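Endoglucanase from Ruminococcus champanellensis probably hydrolyses beta-1,4-linked glucans such as cellulose, as a broad-specificity endoglucanase of glycoside hydrolase family 5. Local coordinates of one contact, PDB 6WQV (chain A, 1.45 Å), residues T73-V78 and I115-H120, beside the matching contact of the related cellulase from Bacteroides salanitronis, PDB 6WQY (chain B, 1.05 Å), residues S74-V79 and I116-H121. One frame, after least-squares fit of the local backbone (RMSD 0.31 Å); residues are numbered along the deposited sequences.

Structure 1 (6WQV); sequences TVRVPV and ILNIHH. With GLC (alpha-D-glucopyranose), chain C; BGC (beta-D-glucopyranose), chain D.
Parallel strands 73-76 and 113-117 of the TIM barrel are joined by helix 94-108 in a beta-alpha-beta unit; V76 N bonds I115 O (2.7 Å). Small, hydroxyl-bearing T73 suits the buried strand start, its OG1 bonded next to the segments. R75, extended beside I115, forms a salt bridge to E160 and hydrogen bonds to N28 and Q288; N117 ND2 stands over one guanidinium face, 3.4 Å from R75 NH2, two donors that do not bond. N117 OD1 accepts V78 N (3.0 Å) while ND2 donates in plane to H119 ND1 (3.1 Å), fixing the ring's rotation. P77 CB makes a CH-pi contact over that ring; H119 NE2 is hydrogen-bonded to GLC O3 (3.0 Å). Facing the helices, beta-branched V76 suits its strand; L116, CG anti to the backbone N (chi1 175°), packs on V100 and I146, CD1 3.9 Å from V76 O. I118 meets L139, I142 and W143.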
loop_
_atom_site.group_PDB
_atom_site.type_symbol
_atom_site.label_atom_id
_atom_site.label_comp_id
_atom_site.label_asym_id
_atom_site.label_seq_id
_atom_site.Cartn_x
_atom_site.Cartn_y
_atom_site.Cartn_z
ATOM N N THR A 73 -2.555 4.878 -11.419
ATOM C CA THR A 73 -2.518 5.038 -9.970
ATOM C C THR A 73 -1.136 4.626 -9.490
ATOM O O THR A 73 -0.594 3.615 -9.949
ATOM C CB THR A 73 -3.580 4.129 -9.332
ATOM O OG1 THR A 73 -4.884 4.551 -9.739
ATOM C CG2 THR A 73 -3.517 4.154 -7.820
ATOM N N VAL A 74 -0.567 5.413 -8.585
ATOM C CA VAL A 74 0.707 5.089 -7.951
ATOM C C VAL A 74 0.516 5.110 -6.441
ATOM O O VAL A 74 0.047 6.107 -5.876
ATOM C CB VAL A 74 1.837 6.044 -8.366
ATOM C CG1 VAL A 74 3.102 5.763 -7.566
ATOM C CG2 VAL A 74 2.095 5.919 -9.856
ATOM N N ARG A 75 0.849 3.997 -5.796
ATOM C CA ARG A 75 0.942 3.948 -4.345
ATOM C C ARG A 75 2.368 4.314 -3.960
ATOM O O ARG A 75 3.332 3.750 -4.500
ATOM C CB ARG A 75 0.577 2.563 -3.823
ATOM C CG ARG A 75 0.672 2.418 -2.290
ATOM C CD ARG A 75 -0.156 1.241 -1.888
ATOM N NE ARG A 75 -0.214 0.839 -0.480
ATOM C CZ ARG A 75 0.609 -0.029 0.092
ATOM N NH1 ARG A 75 1.625 -0.554 -0.573
ATOM N NH2 ARG A 75 0.399 -0.373 1.360
ATOM N N VAL A 76 2.492 5.303 -3.080
ATOM C CA VAL A 76 3.774 5.815 -2.603
ATOM C C VAL A 76 3.944 5.369 -1.153
ATOM O O VAL A 76 3.531 6.096 -0.229
ATOM C CB VAL A 76 3.860 7.340 -2.749
ATOM C CG1 VAL A 76 5.194 7.862 -2.243
ATOM C CG2 VAL A 76 3.661 7.745 -4.200
ATOM N N PRO A 77 4.521 4.196 -0.910
ATOM C CA PRO A 77 4.768 3.775 0.478
ATOM C C PRO A 77 5.856 4.638 1.091
ATOM O O PRO A 77 6.905 4.866 0.480
ATOM C CB PRO A 77 5.215 2.319 0.338
ATOM C CG PRO A 77 5.833 2.240 -1.028
ATOM C CD PRO A 77 5.049 3.220 -1.883
ATOM N N VAL A 78 5.612 5.127 2.300
ATOM C CA VAL A 78 6.555 5.997 2.981
ATOM C C VAL A 78 6.773 5.493 4.391
ATOM O O VAL A 78 5.813 5.345 5.161
ATOM C CB VAL A 78 6.080 7.458 3.022
ATOM C CG1 VAL A 78 7.100 8.317 3.769
ATOM C CG2 VAL A 78 5.820 7.991 1.627
ATOM N N ILE A 115 -1.819 7.096 -3.691
ATOM C CA ILE A 115 -2.068 6.599 -2.341
ATOM C C ILE A 115 -0.804 6.847 -1.536
ATOM O O ILE A 115 0.278 6.385 -1.914
ATOM C CB ILE A 115 -2.415 5.106 -2.355
ATOM C CG1 ILE A 115 -3.722 4.869 -3.110
ATOM C CG2 ILE A 115 -2.509 4.559 -0.929
ATOM C CD1 ILE A 115 -3.843 3.462 -3.628
ATOM N N LEU A 116 -0.938 7.586 -0.440
ATOM C CA LEU A 116 0.158 7.914 0.463
ATOM C C LEU A 116 -0.123 7.267 1.812
ATOM O O LEU A 116 -1.219 7.441 2.359
ATOM C CB LEU A 116 0.230 9.434 0.627
ATOM C CG LEU A 116 1.251 9.973 1.628
ATOM C CD1 LEU A 116 2.645 9.615 1.139
ATOM C CD2 LEU A 116 1.108 11.461 1.814
ATOM N N ASN A 117 0.858 6.540 2.356
ATOM C CA ASN A 117 0.661 5.777 3.593
ATOM C C ASN A 117 1.748 6.082 4.622
ATOM O O ASN A 117 2.593 6.962 4.443
ATOM C CB ASN A 117 0.554 4.270 3.307
ATOM C CG ASN A 117 1.904 3.596 3.085
ATOM O OD1 ASN A 117 2.959 4.210 3.211
ATOM N ND2 ASN A 117 1.864 2.301 2.760
ATOM N N ILE A 118 1.664 5.372 5.754
ATOM C CA ILE A 118 2.808 5.073 6.611
ATOM C C ILE A 118 3.101 3.584 6.437
ATOM O O ILE A 118 2.172 2.774 6.314
ATOM C CB ILE A 118 2.605 5.469 8.088
ATOM C CG1 ILE A 118 1.652 4.537 8.838
ATOM C CG2 ILE A 118 2.087 6.903 8.206
ATOM C CD1 ILE A 118 1.434 4.946 10.301
ATOM N N HIS A 119 4.390 3.222 6.375
ATOM C CA HIS A 119 4.756 1.906 5.872
ATOM C C HIS A 119 5.474 1.100 6.944
ATOM O O HIS A 119 4.814 0.461 7.776
ATOM C CB HIS A 119 5.491 2.021 4.527
ATOM C CG HIS A 119 5.416 0.782 3.692
ATOM N ND1 HIS A 119 4.325 0.486 2.897
ATOM C CD2 HIS A 119 6.288 -0.241 3.531
ATOM C CE1 HIS A 119 4.537 -0.660 2.278
ATOM N NE2 HIS A 119 5.721 -1.120 2.645
ATOM N N HIS A 120 6.804 1.043 6.941
ATOM C CA HIS A 120 7.524 0.180 7.878
ATOM C C HIS A 120 7.711 0.885 9.225
ATOM O O HIS A 120 8.811 1.288 9.612
ATOM C CB HIS A 120 8.869 -0.243 7.307
ATOM C CG HIS A 120 8.786 -1.125 6.102
ATOM N ND1 HIS A 120 7.961 -2.226 6.033
ATOM C CD2 HIS A 120 9.467 -1.091 4.928
ATOM C CE1 HIS A 120 8.120 -2.826 4.867
ATOM N NE2 HIS A 120 9.031 -2.156 4.177
HETATM C C1 GLC C . 4.359 -6.440 2.129
HETATM C C2 GLC C . 5.116 -5.138 2.312
HETATM C C3 GLC C . 6.183 -4.778 1.369
HETATM C C4 GLC C . 7.060 -5.972 1.076
HETATM C C5 GLC C . 6.169 -7.019 0.447
HETATM C C6 GLC C . 6.905 -8.218 -0.124
HETATM O O1 GLC C . 3.213 -6.393 1.386
HETATM O O2 GLC C . 4.115 -4.083 2.443
HETATM O O3 GLC C . 6.980 -3.712 2.008
HETATM O O4 GLC C . 8.126 -5.570 0.210
HETATM O O5 GLC C . 5.223 -7.516 1.476
HETATM O O6 GLC C . 7.554 -8.916 0.848
HETATM C C2 BGC D . 10.350 -6.000 -0.466
HETATM C C3 BGC D . 11.684 -6.470 0.014
HETATM C C4 BGC D . 12.121 -5.772 1.277
HETATM C C5 BGC D . 11.072 -5.890 2.361
HETATM C C6 BGC D . 11.336 -5.096 3.601
HETATM C C1 BGC D . 9.291 -6.122 0.621
HETATM O O2 BGC D . 9.933 -6.757 -1.629
HETATM O O3 BGC D . 12.674 -6.238 -1.051
HETATM O O4 BGC D . 13.327 -6.426 1.820
HETATM O O5 BGC D . 9.767 -5.400 1.835
HETATM O O6 BGC D . 10.385 -5.449 4.611
#

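Structure 2 (6WQY); sequences SVRIPV and IINIHH.
In the parallel strand pair of this beta-alpha-beta unit, I77 N bonds I116 O (2.7 Å). Small, hydroxyl-bearing S74 suits the buried strand start, its OG bonded to L31 O and N114 ND2. R76, extended beside I116, forms salt bridges to E170 and E309 and a hydrogen bond to N36; N118 ND2 stands over one guanidinium face, 3.5 Å from R76 NH2, two donors that do not bond. N118 OD1 accepts V79 N (2.9 Å) while ND2 donates in plane to H120 ND1 (3.0 Å), fixing the ring's rotation. P78 CB makes a CH-pi contact over that ring. Facing the helices, beta-branched I77 suits its strand; I117, with CG1 between the backbone N and the carbonyl carbon (chi1 57°), packs on V105, I156 and F160, CG2 4.1 Å from I77 CB. I119 meets L149, M152 and W153.

Comparison
Both structures keep the parallel strand pairing and the asparagine bridge: N117(A) and N118(B) accept the valine N-H of V78(A) or V79(B) and donate to H119(A) or H120(B). R75(A), V78(A), I115(A), N117(A), H119(A), H120(A) and their counterparts keep their place. At the strand start OG1 of T73(A) and OG of S74(B) fall 0.3 Å apart after superposition, so the polar end stays while methyl CG2 of T73(A) has no counterpart in the smaller serine. CG1 of V76(A) matches CG2 of I77(B), and CG2 of V76(A) matches CG1 of I77(B), each pair 0.2 Å apart; I77(B) adds CD1, apolar bulk in a buried place. L116(A) and I117(B) branch differently, their CB atoms 0.7 Å apart after superposition: CG and CD1 of L116(A) have no counterpart, nor have CG1 and CG2 of I117(B), whereas CD2 of L116(A) and CD1 of I117(B) end 0.9 Å apart. The beta-branched isoleucine thus branches nearer the backbone and reaches a similar end point, while the touch with V76(A) or I77(B) is kept. The models of I118(A) and I119(B) differ in chi1, 74° against -66°: their CD1 atoms stand 2.1 Å apart, although CG1 of I119(B) lies near CG2 of I118(A). Psi is 73° at H120(A) and -2° at H121(B). The sugar units touching H119(A) and H120(A) are in structure 1 alone; in structure 2 no ligand or ion is modelled at that place.

Structure 2 (6WQY)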
loop_
_atom_site.group_PDB
_atom_site.type_symbol
_atom_site.label_atom_id
_atom_site.label_comp_id
_atom_site.label_asym_id
_atom_site.label_seq_id
_atom_site.Cartn_x
_atom_site.Cartn_y
_atom_site.Cartn_z
ATOM N N SER B 74 -2.755 4.768 -11.484
ATOM C CA SER B 74 -2.595 5.147 -10.092
ATOM C C SER B 74 -1.249 4.657 -9.574
ATOM O O SER B 74 -0.769 3.601 -9.987
ATOM C CB SER B 74 -3.700 4.501 -9.241
ATOM O OG SER B 74 -4.990 4.843 -9.727
ATOM N N VAL B 75 -0.668 5.397 -8.629
ATOM C CA VAL B 75 0.593 5.006 -8.005
ATOM C C VAL B 75 0.435 4.991 -6.498
ATOM O O VAL B 75 0.013 5.992 -5.901
ATOM C CB VAL B 75 1.733 5.960 -8.401
ATOM C CG1 VAL B 75 3.019 5.572 -7.718
ATOM C CG2 VAL B 75 1.916 5.949 -9.899
ATOM N N ARG B 76 0.845 3.890 -5.870
ATOM C CA ARG B 76 0.978 3.837 -4.423
ATOM C C ARG B 76 2.404 4.207 -4.071
ATOM O O ARG B 76 3.363 3.676 -4.649
ATOM C CB ARG B 76 0.604 2.450 -3.910
ATOM C CG ARG B 76 0.695 2.270 -2.396
ATOM C CD ARG B 76 -0.047 1.027 -1.973
ATOM N NE ARG B 76 0.032 0.660 -0.566
ATOM C CZ ARG B 76 0.918 -0.172 -0.035
ATOM N NH1 ARG B 76 1.933 -0.645 -0.741
ATOM N NH2 ARG B 76 0.768 -0.522 1.236
ATOM N N ILE B 77 2.526 5.148 -3.144
ATOM C CA ILE B 77 3.783 5.727 -2.692
ATOM C C ILE B 77 3.923 5.329 -1.224
ATOM O O ILE B 77 3.487 6.065 -0.320
ATOM C CB ILE B 77 3.761 7.260 -2.845
ATOM C CG1 ILE B 77 3.502 7.683 -4.296
ATOM C CG2 ILE B 77 5.068 7.859 -2.332
ATOM C CD1 ILE B 77 3.035 9.116 -4.446
ATOM N N PRO B 78 4.517 4.179 -0.930
ATOM C CA PRO B 78 4.773 3.824 0.470
ATOM C C PRO B 78 5.742 4.828 1.071
ATOM O O PRO B 78 6.737 5.198 0.440
ATOM C CB PRO B 78 5.377 2.423 0.384
ATOM C CG PRO B 78 5.686 2.169 -1.005
ATOM C CD PRO B 78 4.951 3.134 -1.866
ATOM N N VAL B 79 5.469 5.249 2.312
ATOM C CA VAL B 79 6.332 6.214 2.992
ATOM C C VAL B 79 6.638 5.686 4.390
ATOM O O VAL B 79 5.723 5.498 5.199
ATOM C CB VAL B 79 5.703 7.614 3.109
ATOM C CG1 VAL B 79 6.697 8.554 3.800
ATOM C CG2 VAL B 79 5.303 8.158 1.754
ATOM N N ILE B 116 -1.567 7.226 -3.800
ATOM C CA ILE B 116 -1.841 6.802 -2.430
ATOM C C ILE B 116 -0.571 7.047 -1.626
ATOM O O ILE B 116 0.505 6.647 -2.067
ATOM C CB ILE B 116 -2.195 5.304 -2.353
ATOM C CG1 ILE B 116 -3.383 4.954 -3.253
ATOM C CG2 ILE B 116 -2.469 4.906 -0.898
ATOM C CD1 ILE B 116 -3.711 3.471 -3.278
ATOM N N ILE B 117 -0.679 7.666 -0.444
ATOM C CA ILE B 117 0.442 7.743 0.497
ATOM C C ILE B 117 0.010 7.058 1.793
ATOM O O ILE B 117 -1.179 6.999 2.114
ATOM C CB ILE B 117 0.920 9.183 0.764
ATOM C CG1 ILE B 117 -0.200 10.084 1.280
ATOM C CG2 ILE B 117 1.564 9.759 -0.498
ATOM C CD1 ILE B 117 0.252 11.475 1.674
ATOM N N ASN B 118 0.988 6.571 2.562
ATOM C CA ASN B 118 0.667 5.799 3.760
ATOM C C ASN B 118 1.711 6.044 4.855
ATOM O O ASN B 118 2.570 6.925 4.762
ATOM C CB ASN B 118 0.508 4.301 3.427
ATOM C CG ASN B 118 1.838 3.602 3.196
ATOM O OD1 ASN B 118 2.898 4.237 3.234
ATOM N ND2 ASN B 118 1.784 2.307 2.950
ATOM N N ILE B 119 1.572 5.272 5.933
ATOM C CA ILE B 119 2.624 5.005 6.914
ATOM C C ILE B 119 3.064 3.563 6.687
ATOM O O ILE B 119 2.243 2.642 6.797
ATOM C CB ILE B 119 2.121 5.227 8.349
ATOM C CG1 ILE B 119 1.787 6.700 8.590
ATOM C CG2 ILE B 119 3.143 4.704 9.349
ATOM C CD1 ILE B 119 1.197 6.987 9.963
ATOM N N HIS B 120 4.347 3.356 6.356
ATOM C CA HIS B 120 4.777 2.061 5.833
ATOM C C HIS B 120 5.596 1.314 6.874
ATOM O O HIS B 120 5.011 0.675 7.770
ATOM C CB HIS B 120 5.439 2.223 4.457
ATOM C CG HIS B 120 5.416 0.990 3.626
ATOM N ND1 HIS B 120 4.303 0.608 2.899
ATOM C CD2 HIS B 120 6.382 0.071 3.391
ATOM C CE1 HIS B 120 4.616 -0.491 2.230
ATOM N NE2 HIS B 120 5.864 -0.847 2.516
ATOM N N HIS B 121 6.939 1.310 6.798
ATOM C CA HIS B 121 7.720 0.423 7.678
ATOM C C HIS B 121 7.782 0.884 9.130
ATOM O O HIS B 121 8.311 0.145 9.964
ATOM C CB HIS B 121 9.094 0.136 7.102
ATOM C CG HIS B 121 9.058 -0.757 5.909
ATOM N ND1 HIS B 121 8.240 -1.865 5.834
ATOM C CD2 HIS B 121 9.747 -0.700 4.740
ATOM C CE1 HIS B 121 8.443 -2.454 4.666
ATOM N NE2 HIS B 121 9.355 -1.772 3.982
#